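Local coordinates for protein FimX (Pseudomonas aeruginosa PAO1, PDB 3HV8) that carries an EAL domain, a barrel-like alpha/beta fold, and binds the ligand C2E in a pocket of that domain, at residues F198-N203 / V227-S232; V40-G45 / A244-G249; L187-I192 / Q221-I226. All blocks are in the same frame, centred on the assembly; numbering follows the deposited sequence.

Contact 1: residues F198-N203 / V227-S232; sequences FVQDLN and VPFVES. With C2E (9,9'-[(2R,3R,3aS,5S,7aR,9R,10R,10aS,12S,14aR)-3,5,10,12-tetrahydroxy-5,12-dioxidooctahydro-2H,7H-difuro[3,2-d:3',2'-j][1,3,7,9,2,8]tetraoxadiphosphacyclododecine-2,9-diyl]bis(2-amino-1,9-dihydro-6H-purin-6-one)), chain B.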
loop_
_atom_site.group_PDB
_atom_site.type_symbol
_atom_site.label_atom_id
_atom_site.label_comp_id
_atom_site.label_asym_id
_atom_site.label_seq_id
_atom_site.Cartn_x
_atom_site.Cartn_y
_atom_site.Cartn_z
ATOM N N PHE A 198 -14.464 3.697 -7.310
ATOM C CA PHE A 198 -14.600 4.925 -8.086
ATOM C C PHE A 198 -14.351 4.752 -9.577
ATOM O O PHE A 198 -14.676 5.651 -10.363
ATOM C CB PHE A 198 -13.702 6.037 -7.539
ATOM C CG PHE A 198 -14.180 6.608 -6.240
ATOM C CD1 PHE A 198 -15.145 7.603 -6.221
ATOM C CD2 PHE A 198 -13.665 6.158 -5.036
ATOM C CE1 PHE A 198 -15.595 8.136 -5.023
ATOM C CE2 PHE A 198 -14.111 6.684 -3.834
ATOM C CZ PHE A 198 -15.075 7.673 -3.829
ATOM N N VAL A 199 -13.779 3.618 -9.981
ATOM C CA VAL A 199 -13.577 3.394 -11.417
ATOM C C VAL A 199 -14.558 2.383 -11.997
ATOM O O VAL A 199 -14.371 1.896 -13.105
ATOM C CB VAL A 199 -12.127 3.011 -11.789
ATOM C CG1 VAL A 199 -11.190 4.156 -11.451
ATOM C CG2 VAL A 199 -11.706 1.723 -11.110
ATOM N N GLN A 200 -15.609 2.080 -11.247
ATOM C CA GLN A 200 -16.660 1.218 -11.768
ATOM C C GLN A 200 -17.720 2.111 -12.405
ATOM O O GLN A 200 -17.915 3.257 -11.987
ATOM C CB GLN A 200 -17.267 0.355 -10.655
ATOM C CG GLN A 200 -16.255 -0.312 -9.728
ATOM C CD GLN A 200 -15.270 -1.206 -10.460
ATOM O OE1 GLN A 200 -14.083 -1.268 -10.114
ATOM N NE2 GLN A 200 -15.754 -1.905 -11.480
ATOM N N ASP A 201 -18.382 1.599 -13.436
ATOM C CA ASP A 201 -19.498 2.312 -14.069
ATOM C C ASP A 201 -19.124 3.720 -14.549
ATOM O O ASP A 201 -19.863 4.684 -14.330
ATOM C CB ASP A 201 -20.693 2.370 -13.111
ATOM C CG ASP A 201 -21.062 1.001 -12.553
ATOM O OD1 ASP A 201 -21.440 0.919 -11.364
ATOM O OD2 ASP A 201 -20.963 0.003 -13.302
ATOM N N LEU A 202 -17.972 3.826 -15.206
ATOM C CA LEU A 202 -17.464 5.105 -15.687
ATOM C C LEU A 202 -18.097 5.510 -17.016
ATOM O O LEU A 202 -17.732 6.523 -17.607
ATOM C CB LEU A 202 -15.939 5.060 -15.814
ATOM C CG LEU A 202 -15.177 5.166 -14.494
ATOM C CD1 LEU A 202 -13.677 5.133 -14.737
ATOM C CD2 LEU A 202 -15.585 6.436 -13.769
ATOM N N ASN A 203 -19.042 4.704 -17.483
ATOM C CA ASN A 203 -19.837 5.056 -18.652
ATOM C C ASN A 203 -20.891 6.083 -18.271
ATOM O O ASN A 203 -21.402 6.813 -19.119
ATOM C CB ASN A 203 -20.504 3.810 -19.226
ATOM C CG ASN A 203 -20.910 2.822 -18.149
ATOM O OD1 ASN A 203 -22.069 2.779 -17.738
ATOM N ND2 ASN A 203 -19.948 2.033 -17.675
ATOM N N VAL A 227 -4.709 5.770 -8.807
ATOM C CA VAL A 227 -5.998 5.149 -9.077
ATOM C C VAL A 227 -5.799 3.707 -9.489
ATOM O O VAL A 227 -5.163 3.423 -10.504
ATOM C CB VAL A 227 -6.773 5.886 -10.180
ATOM C CG1 VAL A 227 -8.126 5.245 -10.379
ATOM C CG2 VAL A 227 -6.956 7.345 -9.785
ATOM N N PRO A 228 -6.316 2.779 -8.690
ATOM C CA PRO A 228 -6.116 1.364 -8.969
ATOM C C PRO A 228 -7.293 0.741 -9.724
ATOM O O PRO A 228 -8.230 1.440 -10.129
ATOM C CB PRO A 228 -6.046 0.777 -7.557
ATOM C CG PRO A 228 -7.071 1.579 -6.814
ATOM C CD PRO A 228 -6.985 2.991 -7.393
ATOM N N PHE A 229 -7.227 -0.576 -9.882
ATOM C CA PHE A 229 -8.281 -1.367 -10.540
ATOM C C PHE A 229 -8.482 -0.997 -12.011
ATOM O O PHE A 229 -9.583 -1.127 -12.551
ATOM C CB PHE A 229 -9.603 -1.287 -9.761
ATOM C CG PHE A 229 -9.641 -2.171 -8.533
ATOM C CD1 PHE A 229 -10.516 -3.244 -8.463
ATOM C CD2 PHE A 229 -8.796 -1.937 -7.464
ATOM C CE1 PHE A 229 -10.555 -4.065 -7.343
ATOM C CE2 PHE A 229 -8.828 -2.759 -6.330
ATOM C CZ PHE A 229 -9.708 -3.820 -6.279
ATOM N N VAL A 230 -7.421 -0.529 -12.658
ATOM C CA VAL A 230 -7.498 -0.263 -14.093
ATOM C C VAL A 230 -7.507 -1.600 -14.833
ATOM O O VAL A 230 -6.525 -2.337 -14.819
ATOM C CB VAL A 230 -6.338 0.629 -14.569
ATOM C CG1 VAL A 230 -6.427 0.846 -16.095
ATOM C CG2 VAL A 230 -6.360 1.967 -13.845
ATOM N N GLU A 231 -8.632 -1.916 -15.473
ATOM C CA GLU A 231 -8.745 -3.180 -16.202
ATOM C C GLU A 231 -9.105 -2.996 -17.668
ATOM O O GLU A 231 -9.335 -3.987 -18.364
ATOM C CB GLU A 231 -9.779 -4.092 -15.543
ATOM C CG GLU A 231 -9.471 -4.382 -14.063
ATOM C CD GLU A 231 -10.280 -5.538 -13.512
ATOM O OE1 GLU A 231 -10.576 -5.530 -12.299
ATOM O OE2 GLU A 231 -10.626 -6.450 -14.291
ATOM N N SER A 232 -9.141 -1.751 -18.138
ATOM C CA SER A 232 -9.575 -1.456 -19.511
ATOM C C SER A 232 -8.917 -0.194 -20.056
ATOM O O SER A 232 -8.532 0.696 -19.291
ATOM C CB SER A 232 -11.098 -1.298 -19.591
ATOM O OG SER A 232 -11.571 -0.168 -18.881
HETATM P P1 C2E B . -5.980 -3.830 -1.170
HETATM O O2P C2E B . -5.937 -2.232 -1.160
HETATM O O1P C2E B . -7.366 -4.205 -1.516
HETATM O "O5'" C2E B . -5.105 -4.509 -2.316
HETATM C "C5'" C2E B . -5.673 -4.568 -3.639
HETATM C "C4'" C2E B . -6.351 -5.917 -3.963
HETATM O "O4'" C2E B . -6.814 -5.883 -5.335
HETATM C "C3'" C2E B . -5.236 -6.955 -3.935
HETATM O "O3'" C2E B . -5.750 -8.187 -3.407
HETATM C "C2'" C2E B . -4.783 -7.070 -5.409
HETATM O "O2'" C2E B . -4.267 -8.344 -5.747
HETATM C "C1'" C2E B . -6.105 -6.818 -6.134
HETATM N N9 C2E B . -5.973 -6.277 -7.478
HETATM C C8 C2E B . -4.868 -5.672 -8.030
HETATM N N7 C2E B . -5.185 -5.155 -9.194
HETATM C C5 C2E B . -6.499 -5.425 -9.448
HETATM C C6 C2E B . -7.364 -5.131 -10.526
HETATM O O6 C2E B . -7.016 -4.463 -11.501
HETATM N N1 C2E B . -8.620 -5.591 -10.432
HETATM C C2 C2E B . -9.050 -6.306 -9.358
HETATM N N2 C2E B . -10.351 -6.738 -9.333
HETATM N N3 C2E B . -8.258 -6.586 -8.349
HETATM C C4 C2E B . -6.996 -6.154 -8.368
HETATM P P11 C2E B . -4.843 -8.945 -2.314
HETATM O O21 C2E B . -5.570 -10.292 -1.947
HETATM O O11 C2E B . -3.450 -9.083 -2.782
HETATM O O5A C2E B . -4.815 -7.957 -1.073
HETATM C C5A C2E B . -6.046 -7.645 -0.406
HETATM C C4A C2E B . -5.781 -6.821 0.852
HETATM O O4A C2E B . -4.963 -7.584 1.752
HETATM C C3A C2E B . -5.002 -5.526 0.616
HETATM O O3A C2E B . -5.846 -4.429 0.286
HETATM C C2A C2E B . -4.444 -5.273 2.018
HETATM O O2A C2E B . -5.475 -4.765 2.882
HETATM C C1A C2E B . -4.149 -6.699 2.495
HETATM N N91 C2E B . -2.751 -7.007 2.223
HETATM C C81 C2E B . -2.199 -7.554 1.100
HETATM N N71 C2E B . -0.911 -7.661 1.279
HETATM C C51 C2E B . -0.585 -7.257 2.544
HETATM C C61 C2E B . 0.597 -7.179 3.308
HETATM O O61 C2E B . 1.719 -7.420 2.847
HETATM N N11 C2E B . 0.453 -6.715 4.577
HETATM C C21 C2E B . -0.754 -6.346 5.107
HETATM N N21 C2E B . -0.802 -5.849 6.379
HETATM N N31 C2E B . -1.854 -6.387 4.404
HETATM C C41 C2E B . -1.782 -6.850 3.151
#

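Contact 2: residues V40-G45 / A244-G249; sequences VISLRG and ATYIQG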
loop_
_atom_site.group_PDB
_atom_site.type_symbol
_atom_site.label_atom_id
_atom_site.label_comp_id
_atom_site.label_asym_id
_atom_site.label_seq_id
_atom_site.Cartn_x
_atom_site.Cartn_y
_atom_site.Cartn_z
ATOM N N VAL A 40 3.194 0.222 -10.024
ATOM C CA VAL A 40 2.394 1.435 -9.969
ATOM C C VAL A 40 3.011 2.382 -10.996
ATOM O O VAL A 40 4.195 2.712 -10.920
ATOM C CB VAL A 40 2.404 2.053 -8.531
ATOM C CG1 VAL A 40 1.633 3.351 -8.479
ATOM C CG2 VAL A 40 1.821 1.048 -7.517
ATOM N N ILE A 41 2.201 2.803 -11.958
ATOM C CA ILE A 41 2.698 3.481 -13.150
ATOM C C ILE A 41 2.504 5.002 -13.062
ATOM O O ILE A 41 1.402 5.469 -12.777
ATOM C CB ILE A 41 1.992 2.887 -14.406
ATOM C CG1 ILE A 41 2.650 1.560 -14.812
ATOM C CG2 ILE A 41 2.068 3.846 -15.571
ATOM C CD1 ILE A 41 2.419 0.422 -13.844
ATOM N N SER A 42 3.580 5.757 -13.306
ATOM C CA SER A 42 3.527 7.227 -13.360
ATOM C C SER A 42 2.961 7.681 -14.694
ATOM O O SER A 42 3.406 7.209 -15.749
ATOM C CB SER A 42 4.928 7.844 -13.182
ATOM O OG SER A 42 4.922 9.243 -13.468
ATOM N N LEU A 43 2.007 8.601 -14.650
ATOM C CA LEU A 43 1.469 9.209 -15.866
ATOM C C LEU A 43 2.093 10.570 -16.168
ATOM O O LEU A 43 1.831 11.136 -17.225
ATOM C CB LEU A 43 -0.047 9.352 -15.780
ATOM C CG LEU A 43 -0.814 8.023 -15.724
ATOM C CD1 LEU A 43 -2.301 8.278 -15.781
ATOM C CD2 LEU A 43 -0.360 7.112 -16.886
ATOM N N ARG A 44 2.911 11.096 -15.258
ATOM C CA ARG A 44 3.338 12.496 -15.381
ATOM C C ARG A 44 4.840 12.694 -15.492
ATOM O O ARG A 44 5.325 13.818 -15.380
ATOM C CB ARG A 44 2.792 13.321 -14.213
ATOM C CG ARG A 44 1.303 13.133 -13.981
ATOM C CD ARG A 44 0.455 13.468 -15.227
ATOM N NE ARG A 44 -0.889 12.893 -15.118
ATOM C CZ ARG A 44 -1.776 12.820 -16.106
ATOM N NH1 ARG A 44 -2.966 12.255 -15.893
ATOM N NH2 ARG A 44 -1.478 13.305 -17.309
ATOM N N GLY A 45 5.572 11.608 -15.704
ATOM C CA GLY A 45 6.976 11.702 -16.051
ATOM C C GLY A 45 7.949 11.337 -14.956
ATOM O O GLY A 45 9.156 11.540 -15.092
ATOM N N ALA A 244 -4.988 11.865 -13.070
ATOM C CA ALA A 244 -4.376 10.953 -12.090
ATOM C C ALA A 244 -2.851 10.962 -12.220
ATOM O O ALA A 244 -2.317 10.886 -13.339
ATOM C CB ALA A 244 -4.891 9.548 -12.306
ATOM N N THR A 245 -2.123 11.021 -11.102
ATOM C CA THR A 245 -0.662 11.002 -11.219
ATOM C C THR A 245 -0.077 9.600 -11.426
ATOM O O THR A 245 0.981 9.462 -12.049
ATOM C CB THR A 245 0.085 11.750 -10.087
ATOM O OG1 THR A 245 -0.574 11.513 -8.854
ATOM C CG2 THR A 245 0.080 13.251 -10.351
ATOM N N TYR A 246 -0.767 8.580 -10.904
ATOM C CA TYR A 246 -0.362 7.195 -11.047
ATOM C C TYR A 246 -1.578 6.310 -11.222
ATOM O O TYR A 246 -2.670 6.629 -10.733
ATOM C CB TYR A 246 0.369 6.669 -9.794
ATOM C CG TYR A 246 1.608 7.418 -9.382
ATOM C CD1 TYR A 246 2.867 6.986 -9.773
ATOM C CD2 TYR A 246 1.522 8.528 -8.543
ATOM C CE1 TYR A 246 4.015 7.674 -9.387
ATOM C CE2 TYR A 246 2.656 9.218 -8.163
ATOM C CZ TYR A 246 3.896 8.773 -8.570
ATOM O OH TYR A 246 5.039 9.449 -8.179
ATOM N N ILE A 247 -1.364 5.195 -11.920
ATOM C CA ILE A 247 -2.385 4.169 -12.054
ATOM C C ILE A 247 -1.827 2.768 -11.794
ATOM O O ILE A 247 -0.613 2.537 -11.817
ATOM C CB ILE A 247 -3.078 4.239 -13.442
ATOM C CG1 ILE A 247 -2.041 4.080 -14.555
ATOM C CG2 ILE A 247 -3.899 5.527 -13.567
ATOM C CD1 ILE A 247 -2.673 3.994 -15.960
ATOM N N GLN A 248 -2.734 1.835 -11.522
ATOM C CA GLN A 248 -2.385 0.464 -11.232
ATOM C C GLN A 248 -3.574 -0.406 -11.633
ATOM O O GLN A 248 -4.727 0.044 -11.572
ATOM C CB GLN A 248 -2.122 0.310 -9.729
ATOM C CG GLN A 248 -1.489 -1.009 -9.341
ATOM C CD GLN A 248 -1.582 -1.254 -7.850
ATOM O OE1 GLN A 248 -2.637 -1.074 -7.250
ATOM N NE2 GLN A 248 -0.485 -1.678 -7.256
ATOM N N GLY A 249 -3.292 -1.642 -12.031
ATOM C CA GLY A 249 -4.367 -2.572 -12.333
ATOM C C GLY A 249 -3.920 -3.739 -13.172
ATOM O O GLY A 249 -2.808 -3.753 -13.702
HETATM O O HOH W 1 3.425 10.751 -11.972
#

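Contact 3: residues L187-I192 / Q221-I226; sequences LTVQFI and QQKLSI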
loop_
_atom_site.group_PDB
_atom_site.type_symbol
_atom_site.label_atom_id
_atom_site.label_comp_id
_atom_site.label_asym_id
_atom_site.label_seq_id
_atom_site.Cartn_x
_atom_site.Cartn_y
_atom_site.Cartn_z
ATOM N N LEU A 187 -2.473 13.879 9.218
ATOM C CA LEU A 187 -1.508 12.848 8.868
ATOM C C LEU A 187 -0.420 13.392 7.963
ATOM O O LEU A 187 -0.611 14.411 7.298
ATOM C CB LEU A 187 -2.219 11.684 8.185
ATOM C CG LEU A 187 -3.399 11.125 8.986
ATOM C CD1 LEU A 187 -4.160 10.059 8.210
ATOM C CD2 LEU A 187 -2.944 10.589 10.351
ATOM N N THR A 188 0.719 12.711 7.934
ATOM C CA THR A 188 1.843 13.067 7.083
ATOM C C THR A 188 1.871 12.026 5.965
ATOM O O THR A 188 2.379 10.915 6.134
ATOM C CB THR A 188 3.152 13.056 7.875
ATOM O OG1 THR A 188 2.996 13.896 9.035
ATOM C CG2 THR A 188 4.310 13.547 7.057
ATOM N N VAL A 189 1.254 12.360 4.841
ATOM C CA VAL A 189 1.170 11.419 3.734
ATOM C C VAL A 189 1.385 12.157 2.425
ATOM O O VAL A 189 1.001 13.323 2.274
ATOM C CB VAL A 189 -0.173 10.658 3.713
ATOM C CG1 VAL A 189 -0.355 9.820 4.978
ATOM C CG2 VAL A 189 -1.329 11.621 3.541
ATOM N N GLN A 190 2.015 11.477 1.481
ATOM C CA GLN A 190 2.323 12.085 0.197
ATOM C C GLN A 190 1.457 11.507 -0.916
ATOM O O GLN A 190 1.221 12.183 -1.923
ATOM C CB GLN A 190 3.797 11.897 -0.144
ATOM C CG GLN A 190 4.761 12.586 0.834
ATOM C CD GLN A 190 5.039 11.746 2.052
ATOM O OE1 GLN A 190 4.794 10.541 2.058
ATOM N NE2 GLN A 190 5.537 12.379 3.106
ATOM N N PHE A 191 0.997 10.270 -0.752
ATOM C CA PHE A 191 0.225 9.601 -1.799
ATOM C C PHE A 191 -1.157 9.267 -1.274
ATOM O O PHE A 191 -1.307 8.866 -0.105
ATOM C CB PHE A 191 0.869 8.267 -2.231
ATOM C CG PHE A 191 2.285 8.380 -2.772
ATOM C CD1 PHE A 191 2.529 8.423 -4.144
ATOM C CD2 PHE A 191 3.374 8.337 -1.911
ATOM C CE1 PHE A 191 3.843 8.488 -4.629
ATOM C CE2 PHE A 191 4.675 8.394 -2.387
ATOM C CZ PHE A 191 4.917 8.463 -3.747
ATOM N N ILE A 192 -2.162 9.352 -2.140
ATOM C CA ILE A 192 -3.512 8.936 -1.778
ATOM C C ILE A 192 -4.034 8.015 -2.865
ATOM O O ILE A 192 -4.118 8.408 -4.051
ATOM C CB ILE A 192 -4.468 10.139 -1.624
ATOM C CG1 ILE A 192 -4.006 11.092 -0.508
ATOM C CG2 ILE A 192 -5.883 9.655 -1.371
ATOM C CD1 ILE A 192 -4.101 10.479 0.917
ATOM N N GLN A 221 -4.817 19.714 -2.659
ATOM C CA GLN A 221 -4.168 19.467 -1.373
ATOM C C GLN A 221 -2.730 18.963 -1.551
ATOM O O GLN A 221 -2.071 18.569 -0.587
ATOM C CB GLN A 221 -4.974 18.462 -0.531
ATOM C CG GLN A 221 -6.422 18.838 -0.318
ATOM C CD GLN A 221 -6.536 20.105 0.478
ATOM O OE1 GLN A 221 -5.689 20.386 1.329
ATOM N NE2 GLN A 221 -7.575 20.890 0.207
ATOM N N GLN A 222 -2.245 18.994 -2.792
ATOM C CA GLN A 222 -0.865 18.651 -3.126
ATOM C C GLN A 222 -0.524 17.197 -2.781
ATOM O O GLN A 222 0.613 16.870 -2.452
ATOM C CB GLN A 222 0.112 19.638 -2.489
ATOM C CG GLN A 222 0.070 20.999 -3.177
ATOM C CD GLN A 222 0.176 22.145 -2.206
ATOM O OE1 GLN A 222 -0.342 23.236 -2.458
ATOM N NE2 GLN A 222 0.825 21.902 -1.076
ATOM N N LYS A 223 -1.524 16.332 -2.897
ATOM C CA LYS A 223 -1.325 14.896 -2.728
ATOM C C LYS A 223 -1.244 14.229 -4.085
ATOM O O LYS A 223 -1.995 14.581 -5.004
ATOM C CB LYS A 223 -2.477 14.286 -1.946
ATOM C CG LYS A 223 -2.740 14.922 -0.574
ATOM C CD LYS A 223 -1.485 14.978 0.268
ATOM C CE LYS A 223 -1.826 15.427 1.698
ATOM N NZ LYS A 223 -0.610 15.599 2.506
ATOM N N LEU A 224 -0.323 13.286 -4.217
ATOM C CA LEU A 224 -0.223 12.479 -5.434
ATOM C C LEU A 224 -1.325 11.435 -5.482
ATOM O O LEU A 224 -1.433 10.601 -4.586
ATOM C CB LEU A 224 1.127 11.777 -5.491
ATOM C CG LEU A 224 2.336 12.718 -5.447
ATOM C CD1 LEU A 224 3.582 11.984 -5.007
ATOM C CD2 LEU A 224 2.515 13.320 -6.824
ATOM N N SER A 225 -2.142 11.462 -6.526
ATOM C CA SER A 225 -3.215 10.485 -6.657
ATOM C C SER A 225 -2.750 9.182 -7.303
ATOM O O SER A 225 -1.980 9.184 -8.267
ATOM C CB SER A 225 -4.363 11.080 -7.473
ATOM O OG SER A 225 -3.899 11.563 -8.733
ATOM N N ILE A 226 -3.208 8.069 -6.745
ATOM C CA ILE A 226 -3.014 6.761 -7.367
ATOM C C ILE A 226 -4.401 6.172 -7.577
ATOM O O ILE A 226 -5.197 6.096 -6.644
ATOM C CB ILE A 226 -2.213 5.794 -6.469
ATOM C CG1 ILE A 226 -0.862 6.405 -6.077
ATOM C CG2 ILE A 226 -2.062 4.461 -7.180
ATOM C CD1 ILE A 226 -0.088 5.605 -5.005
HETATM O O HOH W 2 -1.875 15.119 4.949
HETATM O O HOH W 3 2.399 14.694 -2.177
#

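Contact 1: residues F198-N203 / V227-S232
V199 has chi1 -63°, which sets CG1 anti to its own carbonyl carbon and CG2 in the crowded position between the backbone N and the carbonyl carbon. V227 has chi1 -177°, with CG1 anti to the backbone N. These torsions bring V199 CG1 and V227 CG1 to 3.4 Å, a close approach for two methyls. The two valines pass one another pointing opposite ways. The second methyl of V199 works on the backbone beyond: V199 CG2 lies 3.6 Å from P228 O. It also meets F229 CB, with V199 CG2 and F229 CB 3.9 Å apart. One branched side chain thus spans three consecutive residues. The contact is apolar and the two segments share no hydrogen bond.

The strands 191-194 and 224-227 are parallel neighbours in the EAL barrel. Segment 198-203 lies in the loop after the first; 227-232 starts on the last residue of the second and runs on as loop. Each leads into a helix. S232 is the N-cap of helix 233-242, its OG bonded to V235 N. Between V227 and S232 the loop reaches C2E.

F229 has CG anti to its carbonyl carbon, which turns one face of its ring to a purine base of C2E, offset toward the rim. F229 CE1 is 3.3 Å from C2E N2. P228 CB sits at the ring edge, in plane.

E231 is extended beyond CG and brings one carboxylate oxygen to the same base. C2E N1 donates to E231 OE1 at 2.7 Å, with 162° at the hydrogen. C2E N2 gives E231 OE1 a weak second bond of 3.2 Å. Two donors on one oxygen would favour an ionised carboxylate. Elsewhere C2E is hydrogen-bonded to R56, D84 and Q38.

Contact 2: residues V40-G45 / A244-G249
V40 fits a methyl into each of two hollows. V40 CG1 lies against Y246 CB at 3.8 Å, the side chains crossing at about a right angle. Its CG2 rests on the amide end of Q248, whose NE2 is hydrogen-bonded to E52. S42 CB packs beside Y246 CE1, 3.9 Å away. L43 forks around I247: L43 CD1 is 3.9 Å from I247 CG2, while CD2 meets I247 CD1. I247 CG1 takes the crowded position, between backbone N and carbonyl carbon.

R44 CG, anti to its carbonyl carbon, touches T245 CG2. A bend at chi2 turns the guanidinium edge to A244. R44 NE and R44 NH1 both grip A244 O, each at 3.0 Å, side-on and from above the carbonyl plane. NH1 also bonds W240 O. L43 CB lies over one guanidinium face.

The backbones hold this packing. I41 N meets I247 O at 2.8 Å, nearly straight, and I247 N returns the bond to I41 O. L43 N binds T245 O. Water joins S42 OG, also hydrogen-bonded to D46 N, to T245 O. Strand 33-42 runs antiparallel to 246-247 where the barrel closes, as in the modified TIM barrel of EAL domains, with one strand reversed.

Contact 3: residues L187-I192 / Q221-I226
K223 reaches across to segment 187-192, and each atom of its side chain has a neighbour there. CB packs on I192, with K223 CB and I192 CG1 3.8 Å apart. CG touches the same I192 CG1. The chain then bends at chi2 (-52°) and is extended from there on. K223 CD and K223 CE pass V189 O, each 3.6 Å from it. The tip ends the climb: K223 NZ donates to V189 O at 2.8 Å, in the plane of the carbonyl. K223 NZ also gives a bond to a water oxygen 2.8 Å away, and this water donates to L187 O.

Beside the lysine the strands pair in parallel, F191 with L224 and I192 with S225. L224 N donates to Q190 O, I192 N to L224 O, and I226 N to I192 O. A second water links Q190 O with Q222 O. On the face that bears F191 and L224, opposite I192 and S225, the two side chains lie together. L224 CD1 stands over the F191 ring, 4.0 Å from its centroid, a CH-pi contact. I226 CD1 adds to this cluster, 3.9 Å from F191 CD1. F108 meets F191 edge-to-face.

Helix 205-220 is the crossover of this beta-alpha-beta unit and ends in a Schellman motif at Q222. The lysine ammonium satisfies backbone oxygens in the loop just before strand 191-194, directly and through water, which would favour its charged form.

Along the chain the segments come as 40-45, 187-192, 198-203, 221-226, 227-232 and 244-249. Contact 2 therefore encloses the other two, and contacts 1 and 3 alternate. The centre of contact 2 is about 14 Å from those of contacts 1 and 3, which are about 20 Å apart. Contacts 2 and 3 lie on one sheet; contact 1 joins loops that follow two of its strands. Strand 246-247 lies between 33-42, antiparallel, and 224-227, parallel. Y246 bonds through its backbone to S225 and V227, and V230 to Q248. Strand 224-227, shared with contact 3 and paired with 246-247 of contact 2, leads directly into the loop whose F229 and E231 meet C2E.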